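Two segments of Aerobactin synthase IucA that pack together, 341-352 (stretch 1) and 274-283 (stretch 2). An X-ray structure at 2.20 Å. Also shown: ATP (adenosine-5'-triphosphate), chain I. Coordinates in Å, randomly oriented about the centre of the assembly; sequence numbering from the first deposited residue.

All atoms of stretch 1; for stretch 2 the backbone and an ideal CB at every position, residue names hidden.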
# COMPACT_ATOMS: atom_id res chain seq x y z
N MET A 341 -8.13 11.58 40.32
CA MET A 341 -8.80 12.71 39.69
C MET A 341 -9.51 12.23 38.42
O MET A 341 -8.87 11.98 37.40
CB MET A 341 -7.79 13.81 39.37
CG MET A 341 -6.93 14.23 40.56
SD MET A 341 -7.87 14.70 42.03
CE MET A 341 -8.84 16.07 41.40
N GLN A 342 -10.83 12.12 38.49
CA GLN A 342 -11.62 11.51 37.43
C GLN A 342 -11.51 12.26 36.10
O GLN A 342 -11.74 11.68 35.04
CB GLN A 342 -13.09 11.43 37.84
CG GLN A 342 -13.38 10.33 38.85
CD GLN A 342 -14.87 10.14 39.07
OE1 GLN A 342 -15.69 10.93 38.61
NE2 GLN A 342 -15.22 9.07 39.78
N GLU A 343 -11.16 13.53 36.16
CA GLU A 343 -11.03 14.34 34.96
C GLU A 343 -9.77 13.99 34.17
O GLU A 343 -9.60 14.46 33.04
CB GLU A 343 -11.03 15.83 35.33
CG GLU A 343 -12.32 16.30 35.99
CD GLU A 343 -12.43 17.81 36.07
OE1 GLU A 343 -11.37 18.48 36.04
OE2 GLU A 343 -13.56 18.33 36.17
N SER A 344 -8.91 13.17 34.76
CA SER A 344 -7.67 12.74 34.10
C SER A 344 -7.77 11.32 33.55
O SER A 344 -6.89 10.87 32.81
CB SER A 344 -6.50 12.81 35.09
OG SER A 344 -6.65 11.86 36.12
N LEU A 345 -8.85 10.63 33.90
CA LEU A 345 -9.02 9.23 33.52
C LEU A 345 -9.07 9.00 32.02
O LEU A 345 -9.55 9.84 31.26
CB LEU A 345 -10.30 8.67 34.14
CG LEU A 345 -10.34 8.48 35.65
CD1 LEU A 345 -11.76 8.15 36.09
CD2 LEU A 345 -9.38 7.40 36.10
N PHE A 346 -8.55 7.85 31.60
CA PHE A 346 -8.79 7.33 30.27
C PHE A 346 -8.84 5.81 30.35
O PHE A 346 -8.36 5.22 31.31
CB PHE A 346 -7.71 7.78 29.28
CG PHE A 346 -6.34 7.24 29.58
CD1 PHE A 346 -5.99 5.95 29.21
CD2 PHE A 346 -5.40 8.03 30.22
CE1 PHE A 346 -4.73 5.46 29.49
CE2 PHE A 346 -4.14 7.54 30.50
CZ PHE A 346 -3.80 6.25 30.13
N ALA A 347 -9.43 5.19 29.33
CA ALA A 347 -9.43 3.74 29.22
C ALA A 347 -8.86 3.34 27.87
O ALA A 347 -9.01 4.07 26.88
CB ALA A 347 -10.84 3.20 29.39
N LEU A 348 -8.20 2.20 27.83
CA LEU A 348 -7.58 1.70 26.61
C LEU A 348 -8.43 0.62 25.98
O LEU A 348 -8.76 -0.39 26.61
CB LEU A 348 -6.18 1.17 26.89
CG LEU A 348 -5.15 2.22 27.34
CD1 LEU A 348 -3.86 1.54 27.75
CD2 LEU A 348 -4.89 3.25 26.25
N ARG A 349 -8.79 0.83 24.71
CA ARG A 349 -9.68 -0.06 23.98
C ARG A 349 -8.92 -0.80 22.89
O ARG A 349 -8.12 -0.21 22.17
CB ARG A 349 -10.84 0.76 23.39
CG ARG A 349 -11.75 0.01 22.43
CD ARG A 349 -12.85 0.92 21.92
NE ARG A 349 -13.73 1.36 22.99
CZ ARG A 349 -14.43 2.49 22.99
NH1 ARG A 349 -14.36 3.32 21.96
NH2 ARG A 349 -15.21 2.79 24.02
N GLU A 350 -9.16 -2.11 22.78
CA GLU A 350 -8.51 -2.93 21.77
C GLU A 350 -8.81 -2.43 20.36
O GLU A 350 -9.97 -2.28 19.98
CB GLU A 350 -8.96 -4.39 21.88
CG GLU A 350 -8.36 -5.14 23.05
CD GLU A 350 -8.80 -6.59 23.09
OE1 GLU A 350 -9.81 -6.93 22.43
OE2 GLU A 350 -8.13 -7.40 23.76
N ASN A 351 -7.76 -2.18 19.59
CA ASN A 351 -7.91 -1.81 18.19
C ASN A 351 -7.84 -3.04 17.30
O ASN A 351 -6.79 -3.37 16.75
CB ASN A 351 -6.86 -0.79 17.77
CG ASN A 351 -7.05 -0.32 16.34
OD1 ASN A 351 -8.15 -0.43 15.79
ND2 ASN A 351 -6.00 0.21 15.74
N LEU A 352 -8.97 -3.72 17.16
CA LEU A 352 -9.03 -4.96 16.40
C LEU A 352 -8.95 -4.71 14.89
O LEU A 352 -9.05 -5.64 14.09
CB LEU A 352 -10.31 -5.72 16.74
CG LEU A 352 -10.53 -6.01 18.23
CD1 LEU A 352 -11.92 -6.56 18.49
CD2 LEU A 352 -9.48 -6.97 18.75
N UNK A 274 -2.07 -0.13 18.51
CA UNK A 274 -2.69 -1.37 18.94
C UNK A 274 -3.89 -1.09 19.84
O UNK A 274 -4.79 -1.92 19.97
CB UNK A 274 -1.67 -2.25 19.67
N UNK A 275 -3.90 0.10 20.43
CA UNK A 275 -4.96 0.51 21.34
C UNK A 275 -5.63 1.81 20.89
O UNK A 275 -4.96 2.73 20.41
CB UNK A 275 -4.40 0.67 22.75
N UNK A 276 -6.94 1.87 21.05
CA UNK A 276 -7.66 3.14 21.02
C UNK A 276 -7.65 3.69 22.44
O UNK A 276 -7.35 2.97 23.39
CB UNK A 276 -9.09 2.97 20.49
N UNK A 277 -7.99 4.97 22.59
CA UNK A 277 -8.03 5.58 23.91
C UNK A 277 -9.31 6.41 24.07
O UNK A 277 -9.70 7.17 23.19
CB UNK A 277 -6.79 6.45 24.14
N UNK A 278 -9.96 6.21 25.22
CA UNK A 278 -11.22 6.89 25.53
C UNK A 278 -11.04 7.75 26.78
O UNK A 278 -10.97 7.23 27.89
CB UNK A 278 -12.35 5.88 25.73
N UNK A 279 -10.97 9.06 26.57
CA UNK A 279 -10.64 9.99 27.65
C UNK A 279 -11.86 10.46 28.44
O UNK A 279 -12.97 10.55 27.91
CB UNK A 279 -9.91 11.21 27.07
N UNK A 280 -11.62 10.76 29.71
CA UNK A 280 -12.57 11.53 30.50
C UNK A 280 -12.52 12.96 30.00
O UNK A 280 -11.54 13.67 30.23
CB UNK A 280 -12.26 11.45 32.00
N UNK A 281 -13.57 13.38 29.29
CA UNK A 281 -13.57 14.68 28.61
C UNK A 281 -14.70 15.57 29.15
O UNK A 281 -15.87 15.27 28.97
CB UNK A 281 -13.72 14.49 27.10
N UNK A 282 -14.32 16.67 29.79
CA UNK A 282 -15.30 17.56 30.41
C UNK A 282 -16.05 18.39 29.36
O UNK A 282 -15.87 19.60 29.27
CB UNK A 282 -14.61 18.49 31.41
N UNK A 283 -16.89 17.72 28.58
CA UNK A 283 -17.68 18.37 27.54
C UNK A 283 -19.08 17.77 27.49
O UNK A 283 -19.26 16.57 27.70
CB UNK A 283 -16.99 18.24 26.18
PG ATP I . -17.58 5.35 22.92
O1G ATP I . -16.29 5.95 22.43
O2G ATP I . -18.30 4.53 21.88
O3G ATP I . -17.47 4.66 24.25
PB ATP I . -19.52 6.94 24.39
O1B ATP I . -19.54 8.44 24.59
O2B ATP I . -19.19 6.04 25.55
O3B ATP I . -18.57 6.62 23.12
PA ATP I . -22.39 6.91 24.36
O1A ATP I . -22.24 7.21 25.83
O2A ATP I . -23.37 5.85 23.91
O3A ATP I . -20.95 6.49 23.77
O5' ATP I . -22.73 8.25 23.55
C5' ATP I . -22.89 8.14 22.14
C4' ATP I . -22.46 9.42 21.43
O4' ATP I . -22.70 9.25 20.03
C3' ATP I . -23.23 10.65 21.88
O3' ATP I . -22.32 11.71 22.19
C2' ATP I . -24.13 11.03 20.71
O2' ATP I . -24.14 12.44 20.49
C1' ATP I . -23.52 10.31 19.52
N9 ATP I . -24.57 9.74 18.64
C8 ATP I . -24.71 10.06 17.34
N7 ATP I . -25.75 9.38 16.79
C5 ATP I . -26.28 8.60 17.76
C6 ATP I . -27.39 7.63 17.84
N6 ATP I . -28.14 7.37 16.75
N1 ATP I . -27.61 7.03 19.04
C2 ATP I . -26.85 7.29 20.12
N3 ATP I . -25.83 8.16 20.10
C4 ATP I . -25.49 8.84 18.97

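Strand 275-279 runs antiparallel to strand 345-350, and positions 276 to 279 alternate between two faces of the sheet.

At position 274 the CA-to-CB bond points away, and no atom of stretch 1 lies within 5.5 Å of the ideal CB. Many residues would suit, polar or charged ones included. It is Arg274. Asn351 N donates to Arg274 O at 3.0 Å.

Position 275 points sideways. Its ideal CB is 3.9 Å from Arg349 O and 4.4 Å from Leu348 CD2. A small or medium side chain, polar or apolar, would fit. The residue is Asp275. Its OD2 comes within 4.3 Å of Leu348 CD1 and is hydrogen-bonded elsewhere in the structure.

Position 276 pairs with Arg349 and shares its face. The ideal CB is 5.2 Å from Asn351 CB, so a long apolar chain could extend along the end of stretch 1; leucine or methionine would do. Met276 is deposited. Its extended chain carries CE to 3.5 Å from Asn351 OD1. Met276 and Arg349 exchange a pair of backbone hydrogen bonds: Met276 N donates to Arg349 O at 2.6 Å, and Arg349 N to Met276 O at 2.9 Å.

Position 277 turns to the other face, with Phe346 and Leu348. The ideal CB is 4.3 Å from Leu348 CD2 and 5.2 Å from Phe346 CD1. The surroundings are apolar, so isoleucine, leucine, valine or methionine would suit. Ile277 fits. Its CD1 sits over one face of the Phe346 ring, 3.4 Å from Phe346 CD1, and 4.0 Å from Leu348 CD2.

Position 278 returns to the face of Ala347 and Arg349. Ala347 is small, the ideal CB is 4.5 Å from Arg349 NH2, and the ATP phosphates lie beyond. A long basic chain would answer the phosphates. Lys278 is fully extended. Its NZ donates to ATP O2B at 2.6 Å and to ATP O3G at a very short 2.4 Å. Arg349 NH2 reaches the same ATP O3G at 2.9 Å. The two like charges, Arg349 NH2 and Lys278 NZ, are only 3.8 Å apart; both donate to ATP O3G, whose negative charge can offset the repulsion.

Position 279 lies opposite Phe346; its ideal CB is 4.6 Å from Phe346 CB. An aromatic or a large aliphatic residue would suit. It is Phe279, whose CD1 packs 3.5 Å from Phe346 CB. The two rings meet obliquely.

Position 280 points toward stretch 1. Its ideal CB is tight, 3.1 Å from Gln342 O and 3.2 Å from Leu345 O. A small residue is favoured, and a short side chain with a hydroxyl could donate to Gln342 O; serine, alanine or glycine are candidates. Ser280 OG donates to Gln342 O at 2.7 Å, and Ser280 N to Leu345 O at 2.7 Å.

Position 282 points toward Glu343, with Glu343 OE2 4.9 Å from the ideal CB. Small polar or basic residues would suit. Ser282 OG stays 3.8 Å from Glu343 OE2.

Positions 281 and 283 do not contact stretch 1; they are Leu281 and Val283.

Stretch 2, residues 274-283: RDMIKFSLSV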
# COMPACT_ATOMS: atom_id res chain seq x y z
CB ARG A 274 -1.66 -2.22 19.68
CG ARG A 274 -2.11 -3.63 20.02
CD ARG A 274 -0.94 -4.46 20.49
NE ARG A 274 0.10 -4.58 19.47
CZ ARG A 274 0.09 -5.48 18.49
NH1 ARG A 274 -0.91 -6.35 18.39
NH2 ARG A 274 1.08 -5.51 17.61
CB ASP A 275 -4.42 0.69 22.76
CG ASP A 275 -4.02 -0.62 23.40
OD1 ASP A 275 -4.73 -1.62 23.20
OD2 ASP A 275 -3.00 -0.64 24.11
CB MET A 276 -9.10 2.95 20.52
CG MET A 276 -9.21 2.44 19.10
SD MET A 276 -10.92 2.49 18.53
CE MET A 276 -10.82 1.52 17.03
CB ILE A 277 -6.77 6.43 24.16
CG1 ILE A 277 -6.73 6.90 25.62
CG2 ILE A 277 -6.71 7.61 23.19
CD1 ILE A 277 -5.33 7.25 26.09
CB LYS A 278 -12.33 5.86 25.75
CG LYS A 278 -13.67 6.44 26.15
CD LYS A 278 -14.73 5.35 26.22
CE LYS A 278 -16.07 5.90 26.67
NZ LYS A 278 -17.13 4.85 26.62
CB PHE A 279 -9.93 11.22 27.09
CG PHE A 279 -8.55 10.95 26.57
CD1 PHE A 279 -7.50 10.73 27.45
CD2 PHE A 279 -8.29 10.94 25.21
CE1 PHE A 279 -6.22 10.49 26.97
CE2 PHE A 279 -7.02 10.71 24.73
CZ PHE A 279 -5.99 10.48 25.61
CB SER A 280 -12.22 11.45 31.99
OG SER A 280 -13.18 12.12 32.78
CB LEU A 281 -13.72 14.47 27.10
CG LEU A 281 -13.67 15.70 26.19
CD1 LEU A 281 -12.34 16.41 26.30
CD2 LEU A 281 -13.94 15.30 24.74
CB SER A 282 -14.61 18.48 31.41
OG SER A 282 -13.99 17.72 32.44
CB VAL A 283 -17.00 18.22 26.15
CG1 VAL A 283 -17.81 18.93 25.08
CG2 VAL A 283 -15.59 18.76 26.19
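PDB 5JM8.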